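Local structure of SAM-dependent methyltransferase (Anabaena variabilis ATCC 29413, 3GGD) at residues 20-25 with 33-38; 39-44 with 220-225. The protein binds S-adenosyl-L-homocysteine, the spent methyl donor, and probably transfers methyl groups from S-adenosyl-L-methionine to a substrate not yet identified. One frame throughout, in Å; residues are numbered along the deposited sequence.

Overall arrangement
Contact 1 (20-25 with 33-38) and contact 2 (39-44 with 220-225) follow each other along the chain, with centres about 14 Å apart. Contact 1 lies directly on the S-adenosyl-L-homocysteine pocket: Trp23 holds the ribose and Trp35 lies over the sulfur. Contact 2 ties the next stretch of chain to the loop between strands 211-217 and 237-244, where the side chain of Gln222 comes within about 5 Å of that of Arg131, another residue of the ligand site. The two meet at Ile224, whose N lies 2.9 Å from Leu34 O, a probable hydrogen bond, while Ile224 CD1 packs against Val33 O at 3.3 Å.

Contact 1: 20-25 with 33-38; sequences EQYWNK and VLWDAN. With SAH (S-adenosyl-L-homocysteine), chain E; EDO (1,2-ethanediol), chain K.
With CG opposite its carbonyl carbon (chi1 -82°), Trp23 sends its indole from helix 15-29 toward the loop, while Trp35 holds CG between its backbone N and carbonyl carbon (chi1 52°), which brings its six-membered ring back to the helix. There Trp23 CZ2 meets the edge of the Trp35 ring, 3.8 Å from Trp35 CZ2. The side chains of Tyr22 and Trp35 run toward each other from opposite directions: Tyr22 CE2 lies 3.6 Å from Trp35 CH2, and the two rings meet obliquely, planes at 45°. Val33 touches all three aromatic residues, CG1 lying over one face of Trp35 and 4.0 Å from Trp23 CH2. The other face of Trp35 receives the ligand sulfur, with Trp35 CE2 3.3 Å from SAH SD. Trp23 NE1 donates to SAH O3' at 3.0 Å and only weakly to O2', gripping the ribose from the indole edge. Direct hydrogen bonds between the segments are absent, but a water accepts from both Tyr22 OH and Leu34 N. An alanine in place of Trp35 would probably leave the sulfur without its aromatic cover and open a gap beside Tyr22 and Trp23. These aromatic side chains line part of a Rossmann-like methyltransferase pocket: Trp23 also packs on helix 88-97, Tyr22 and Trp35 rest on Val189 of helix 184-190, and Trp35 O accepts from Arg131 at the end of strand 127-131.

Contact 2: 39-44 with 220-225; sequences VERAVV and LFQSIH. With EDO (1,2-ethanediol), chain L; EDO (1,2-ethanediol), chain P; EDO (1,2-ethanediol), chain M.
Ser223 O is gripped by both terminal nitrogens of Arg41, NH1 at 3.0 Å and NH2 at 3.1 Å. The carbonyl oxygen sits in the guanidinium plane, at its end, but the two nitrogens approach from one face of the carbonyl: NH1 is tilted from its plane and NH2 stands well above it. NH1 also donates to Gln222 OE1 at 2.8 Å, a bond in the amide plane and on a lone pair of the oxygen, with an N-H...O angle of 152°. Guanidinium and amide planes stand 90° apart, so the amide presents an oxygen to the guanidinium edge instead of stacking on it. Both chains bend to make this possible, Arg41 at chi3 and Gln222 at chi2. Nearer the backbone, Arg41 CB lies 3.9 Å from Gln222 CG, adding an aliphatic contact to the polar one. The 1,2-ethanediol of chain L, probably from the crystallisation liquor, bridges the backbones: its O1 donates to Arg41 O at 2.9 Å and accepts from Gln222 N at 3.1 Å. The Ser223 side chain points away from segment 39-44; its OG accepts from His225 N in an ST turn and is hydrogen-bonded to Ala233 O. Arg41 has further partners in Asn38 OD1, which meets NE, and Tyr232, in a cation-pi contact. Segment 39-44 leads from a 3-10 turn into helix 43-50, with Ala42 at its N-cap, so the arginine joins the start of that helix to the loop between strands 211-217 and 237-244. The positive charge is met across the contact by neutral oxygens, an amide and a main-chain carbonyl, which implies a link built on directed hydrogen bonds and probably on charge-dipole attraction, with no salt bridge between the segments.

Contact 1: 20-25 with 33-38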
loop_
_atom_site.group_PDB
_atom_site.type_symbol
_atom_site.label_atom_id
_atom_site.label_comp_id
_atom_site.label_asym_id
_atom_site.label_seq_id
_atom_site.Cartn_x
_atom_site.Cartn_y
_atom_site.Cartn_z
ATOM N N GLU A 20 -9.617 9.373 4.205
ATOM C CA GLU A 20 -9.566 10.816 4.058
ATOM C C GLU A 20 -9.596 11.492 5.435
ATOM O O GLU A 20 -8.887 12.489 5.648
ATOM C CB GLU A 20 -10.672 11.329 3.138
ATOM C CG GLU A 20 -10.842 12.879 3.108
ATOM C CD GLU A 20 -9.560 13.634 2.713
ATOM O OE1 GLU A 20 -8.693 13.064 2.003
ATOM O OE2 GLU A 20 -9.460 14.827 3.068
ATOM N N GLN A 21 -10.358 10.951 6.384
ATOM C CA GLN A 21 -10.362 11.543 7.735
ATOM C C GLN A 21 -8.955 11.447 8.363
ATOM O O GLN A 21 -8.418 12.436 8.908
ATOM C CB GLN A 21 -11.415 10.895 8.619
ATOM C CG GLN A 21 -11.670 11.726 9.901
ATOM C CD GLN A 21 -12.551 11.009 10.952
ATOM O OE1 GLN A 21 -12.308 9.824 11.310
ATOM N NE2 GLN A 21 -13.558 11.720 11.445
ATOM N N TYR A 22 -8.316 10.285 8.192
ATOM C CA TYR A 22 -6.967 10.104 8.701
ATOM C C TYR A 22 -5.965 11.076 8.068
ATOM O O TYR A 22 -5.192 11.733 8.767
ATOM C CB TYR A 22 -6.472 8.687 8.437
ATOM C CG TYR A 22 -4.992 8.535 8.703
ATOM C CD1 TYR A 22 -4.498 8.415 10.026
ATOM C CD2 TYR A 22 -4.080 8.544 7.658
ATOM C CE1 TYR A 22 -3.156 8.283 10.288
ATOM C CE2 TYR A 22 -2.705 8.410 7.917
ATOM C CZ TYR A 22 -2.251 8.280 9.221
ATOM O OH TYR A 22 -0.912 8.152 9.462
ATOM N N TRP A 23 -5.990 11.149 6.739
ATOM C CA TRP A 23 -5.034 11.977 6.015
ATOM C C TRP A 23 -5.297 13.435 6.238
ATOM O O TRP A 23 -4.363 14.218 6.373
ATOM C CB TRP A 23 -5.019 11.640 4.533
ATOM C CG TRP A 23 -4.186 10.445 4.181
ATOM C CD1 TRP A 23 -4.618 9.278 3.595
ATOM C CD2 TRP A 23 -2.763 10.298 4.349
ATOM N NE1 TRP A 23 -3.564 8.442 3.383
ATOM C CE2 TRP A 23 -2.414 9.034 3.848
ATOM C CE3 TRP A 23 -1.755 11.123 4.870
ATOM C CZ2 TRP A 23 -1.101 8.580 3.819
ATOM C CZ3 TRP A 23 -0.436 10.657 4.877
ATOM C CH2 TRP A 23 -0.118 9.406 4.350
ATOM N N ASN A 24 -6.557 13.823 6.335
ATOM C CA ASN A 24 -6.823 15.228 6.628
ATOM C C ASN A 24 -6.323 15.620 8.046
ATOM O O ASN A 24 -5.787 16.720 8.261
ATOM C CB ASN A 24 -8.284 15.578 6.487
ATOM C CG ASN A 24 -8.502 17.097 6.436
ATOM O OD1 ASN A 24 -9.027 17.671 7.368
ATOM N ND2 ASN A 24 -8.038 17.742 5.377
ATOM N N LYS A 25 -6.502 14.722 9.006
ATOM C CA LYS A 25 -5.983 14.958 10.345
ATOM C C LYS A 25 -4.465 15.067 10.300
ATOM O O LYS A 25 -3.872 15.940 10.949
ATOM C CB LYS A 25 -6.393 13.841 11.301
ATOM C CG LYS A 25 -5.706 13.974 12.636
ATOM C CD LYS A 25 -5.726 12.761 13.445
ATOM C CE LYS A 25 -4.868 11.657 12.923
ATOM N NZ LYS A 25 -5.472 10.453 13.614
ATOM N N VAL A 33 3.329 9.287 10.658
ATOM C CA VAL A 33 2.673 8.341 9.761
ATOM C C VAL A 33 3.423 7.026 9.895
ATOM O O VAL A 33 4.574 6.883 9.477
ATOM C CB VAL A 33 2.661 8.884 8.306
ATOM C CG1 VAL A 33 2.075 7.854 7.332
ATOM C CG2 VAL A 33 1.906 10.240 8.254
ATOM N N LEU A 34 2.753 6.067 10.504
ATOM C CA LEU A 34 3.361 4.813 10.927
ATOM C C LEU A 34 4.238 4.121 9.884
ATOM O O LEU A 34 5.317 3.630 10.198
ATOM C CB LEU A 34 2.236 3.828 11.350
ATOM C CG LEU A 34 2.617 2.390 11.698
ATOM C CD1 LEU A 34 3.403 2.392 13.005
ATOM C CD2 LEU A 34 1.349 1.494 11.782
ATOM N N TRP A 35 3.743 4.042 8.654
ATOM C CA TRP A 35 4.438 3.300 7.588
ATOM C C TRP A 35 5.425 4.142 6.766
ATOM O O TRP A 35 6.089 3.606 5.864
ATOM C CB TRP A 35 3.419 2.715 6.619
ATOM C CG TRP A 35 2.473 3.766 6.147
ATOM C CD1 TRP A 35 2.667 4.658 5.128
ATOM C CD2 TRP A 35 1.213 4.075 6.723
ATOM N NE1 TRP A 35 1.571 5.511 5.035
ATOM C CE2 TRP A 35 0.672 5.167 6.008
ATOM C CE3 TRP A 35 0.478 3.534 7.781
ATOM C CZ2 TRP A 35 -0.576 5.718 6.318
ATOM C CZ3 TRP A 35 -0.754 4.082 8.090
ATOM C CH2 TRP A 35 -1.262 5.164 7.359
ATOM N N ASP A 36 5.566 5.418 7.097
ATOM C CA ASP A 36 6.283 6.345 6.216
ATOM C C ASP A 36 7.798 6.327 6.513
ATOM O O ASP A 36 8.392 7.314 6.937
ATOM C CB ASP A 36 5.659 7.743 6.351
ATOM C CG ASP A 36 6.091 8.711 5.257
ATOM O OD1 ASP A 36 6.512 8.260 4.156
ATOM O OD2 ASP A 36 5.957 9.933 5.487
ATOM N N ALA A 37 8.393 5.159 6.313
ATOM C CA ALA A 37 9.823 4.949 6.512
ATOM C C ALA A 37 10.640 5.653 5.420
ATOM O O ALA A 37 10.180 5.803 4.308
ATOM C CB ALA A 37 10.144 3.415 6.474
ATOM N N ASN A 38 11.862 6.049 5.743
ATOM C CA ASN A 38 12.746 6.604 4.740
ATOM C C ASN A 38 12.962 5.589 3.602
ATOM O O ASN A 38 12.915 4.380 3.827
ATOM C CB ASN A 38 14.066 7.029 5.370
ATOM C CG ASN A 38 14.731 5.922 6.126
ATOM O OD1 ASN A 38 14.200 5.444 7.134
ATOM N ND2 ASN A 38 15.913 5.513 5.666
HETATM N N SAH E . 1.821 3.116 -0.308
HETATM C CA SAH E . 1.946 4.233 0.665
HETATM C CB SAH E . 0.756 4.338 1.643
HETATM C CG SAH E . 0.379 3.119 2.504
HETATM S SD SAH E . -0.967 3.454 3.654
HETATM C C SAH E . 3.242 4.147 1.457
HETATM O O SAH E . 3.709 5.172 2.015
HETATM O OXT SAH E . 3.827 3.071 1.580
HETATM C "C5'" SAH E . -2.353 2.852 2.730
HETATM C "C4'" SAH E . -2.827 3.854 1.636
HETATM O "O4'" SAH E . -3.937 3.284 0.903
HETATM C "C3'" SAH E . -3.347 5.217 2.128
HETATM O "O3'" SAH E . -2.706 6.307 1.489
HETATM C "C2'" SAH E . -4.824 5.218 1.754
HETATM O "O2'" SAH E . -5.430 6.514 1.569
HETATM C "C1'" SAH E . -4.842 4.316 0.534
HETATM N N9 SAH E . -6.166 3.765 0.222
HETATM C C8 SAH E . -7.037 3.264 1.140
HETATM N N7 SAH E . -8.143 2.813 0.524
HETATM C C5 SAH E . -7.971 3.046 -0.813
HETATM C C6 SAH E . -8.800 2.857 -1.998
HETATM N N6 SAH E . -10.025 2.321 -1.789
HETATM N N1 SAH E . -8.350 3.236 -3.203
HETATM C C2 SAH E . -7.109 3.807 -3.329
HETATM N N3 SAH E . -6.327 4.016 -2.270
HETATM C C4 SAH E . -6.702 3.691 -1.018
HETATM C C1 EDO K . 10.521 9.501 5.754
HETATM O O1 EDO K . 11.777 9.731 5.133
HETATM C C2 EDO K . 9.525 10.103 4.793
HETATM O O2 EDO K . 8.808 11.177 5.412
HETATM O O HOH W 1 0.249 7.161 11.800
#

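Contact 2: 39-44 with 220-225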
loop_
_atom_site.group_PDB
_atom_site.type_symbol
_atom_site.label_atom_id
_atom_site.label_comp_id
_atom_site.label_asym_id
_atom_site.label_seq_id
_atom_site.Cartn_x
_atom_site.Cartn_y
_atom_site.Cartn_z
ATOM N N VAL A 39 13.138 6.097 2.379
ATOM C CA VAL A 39 13.180 5.246 1.180
ATOM C C VAL A 39 14.214 4.116 1.265
ATOM O O VAL A 39 14.007 3.023 0.735
ATOM C CB VAL A 39 13.390 6.100 -0.111
ATOM C CG1 VAL A 39 12.129 6.981 -0.353
ATOM C CG2 VAL A 39 14.739 6.917 -0.046
ATOM N N GLU A 40 15.320 4.379 1.928
ATOM C CA GLU A 40 16.368 3.387 2.061
ATOM C C GLU A 40 15.905 2.103 2.748
ATOM O O GLU A 40 16.510 1.067 2.529
ATOM C CB GLU A 40 17.594 3.945 2.763
ATOM C CG GLU A 40 18.278 5.097 2.021
ATOM C CD GLU A 40 17.709 6.494 2.315
ATOM O OE1 GLU A 40 16.699 6.583 3.059
ATOM O OE2 GLU A 40 18.307 7.513 1.820
ATOM N N ARG A 41 14.837 2.172 3.549
ATOM C CA ARG A 41 14.304 0.994 4.247
ATOM C C ARG A 41 12.973 0.552 3.610
ATOM O O ARG A 41 12.283 -0.303 4.159
ATOM C CB ARG A 41 13.971 1.347 5.718
ATOM C CG ARG A 41 15.107 1.790 6.538
ATOM C CD ARG A 41 14.780 1.833 8.034
ATOM N NE ARG A 41 13.852 2.885 8.479
ATOM C CZ ARG A 41 12.735 2.697 9.209
ATOM N NH1 ARG A 41 12.316 1.474 9.614
ATOM N NH2 ARG A 41 12.030 3.775 9.569
ATOM N N ALA A 42 12.565 1.198 2.515
ATOM C CA ALA A 42 11.272 0.939 1.927
ATOM C C ALA A 42 11.448 0.630 0.421
ATOM O O ALA A 42 11.901 -0.467 0.057
ATOM C CB ALA A 42 10.338 2.117 2.190
ATOM N N VAL A 43 11.124 1.577 -0.452
ATOM C CA VAL A 43 11.224 1.320 -1.892
ATOM C C VAL A 43 12.641 0.924 -2.423
ATOM O O VAL A 43 12.770 0.197 -3.420
ATOM C CB VAL A 43 10.620 2.524 -2.719
ATOM C CG1 VAL A 43 11.512 3.785 -2.564
ATOM C CG2 VAL A 43 10.345 2.095 -4.214
ATOM N N VAL A 44 13.697 1.373 -1.754
ATOM C CA VAL A 44 15.048 0.966 -2.117
ATOM C C VAL A 44 15.232 -0.550 -1.930
ATOM O O VAL A 44 15.946 -1.232 -2.718
ATOM C CB VAL A 44 16.094 1.717 -1.289
ATOM C CG1 VAL A 44 17.485 1.009 -1.334
ATOM C CG2 VAL A 44 16.171 3.139 -1.743
ATOM N N LEU A 220 10.473 -8.455 6.197
ATOM C CA LEU A 220 9.963 -7.493 7.154
ATOM C C LEU A 220 9.389 -6.257 6.467
ATOM O O LEU A 220 9.738 -5.931 5.310
ATOM C CB LEU A 220 11.083 -7.078 8.103
ATOM C CG LEU A 220 11.739 -8.213 8.895
ATOM C CD1 LEU A 220 12.961 -7.663 9.689
ATOM C CD2 LEU A 220 10.743 -9.002 9.817
ATOM N N PHE A 221 8.471 -5.598 7.173
ATOM C CA PHE A 221 7.917 -4.322 6.732
ATOM C C PHE A 221 8.442 -3.273 7.687
ATOM O O PHE A 221 8.443 -3.484 8.896
ATOM C CB PHE A 221 6.398 -4.314 6.757
ATOM C CG PHE A 221 5.811 -3.061 6.205
ATOM C CD1 PHE A 221 5.698 -2.885 4.836
ATOM C CD2 PHE A 221 5.399 -2.034 7.049
ATOM C CE1 PHE A 221 5.180 -1.694 4.313
ATOM C CE2 PHE A 221 4.864 -0.863 6.544
ATOM C CZ PHE A 221 4.755 -0.686 5.175
ATOM N N GLN A 222 8.915 -2.156 7.161
ATOM C CA GLN A 222 9.516 -1.140 8.023
ATOM C C GLN A 222 8.576 -0.011 8.421
ATOM O O GLN A 222 8.009 0.670 7.556
ATOM C CB GLN A 222 10.722 -0.559 7.330
ATOM C CG GLN A 222 11.745 -1.602 6.975
ATOM C CD GLN A 222 12.657 -1.982 8.123
ATOM O OE1 GLN A 222 12.994 -1.160 9.002
ATOM N NE2 GLN A 222 13.094 -3.243 8.099
ATOM N N SER A 223 8.422 0.183 9.729
ATOM C CA SER A 223 7.614 1.258 10.283
ATOM C C SER A 223 8.547 2.314 10.886
ATOM O O SER A 223 9.753 2.104 10.952
ATOM C CB SER A 223 6.652 0.743 11.372
ATOM O OG SER A 223 7.239 0.708 12.658
ATOM N N ILE A 224 7.984 3.428 11.336
ATOM C CA ILE A 224 8.777 4.497 11.962
ATOM C C ILE A 224 8.645 4.433 13.497
ATOM O O ILE A 224 9.194 5.261 14.215
ATOM C CB ILE A 224 8.344 5.915 11.470
ATOM C CG1 ILE A 224 6.908 6.247 11.950
ATOM C CG2 ILE A 224 8.481 5.998 9.986
ATOM C CD1 ILE A 224 6.572 7.706 11.999
ATOM N N HIS A 225 7.877 3.474 14.003
ATOM C CA HIS A 225 7.764 3.346 15.450
ATOM C C HIS A 225 9.027 2.760 16.066
ATOM O O HIS A 225 9.420 1.627 15.746
ATOM C CB HIS A 225 6.610 2.446 15.856
ATOM C CG HIS A 225 6.466 2.332 17.334
ATOM N ND1 HIS A 225 5.947 3.351 18.108
ATOM C CD2 HIS A 225 6.833 1.353 18.190
ATOM C CE1 HIS A 225 5.983 2.988 19.378
ATOM N NE2 HIS A 225 6.510 1.778 19.452
HETATM C C1 EDO L . 9.549 -2.515 3.608
HETATM O O1 EDO L . 9.569 -1.247 4.289
HETATM C C2 EDO L . 9.737 -2.369 2.071
HETATM O O2 EDO L . 8.878 -1.362 1.451
HETATM C C1 EDO P . 5.904 0.646 22.548
HETATM O O1 EDO P . 7.313 0.845 22.278
HETATM C C2 EDO P . 5.321 -0.428 21.632
HETATM O O2 EDO P . 3.895 -0.656 21.779
HETATM C C1 EDO M . 19.081 -2.282 -2.507
HETATM O O1 EDO M . 17.958 -3.044 -2.032
HETATM C C2 EDO M . 20.355 -3.130 -2.466
HETATM O O2 EDO M . 20.397 -4.108 -3.504
#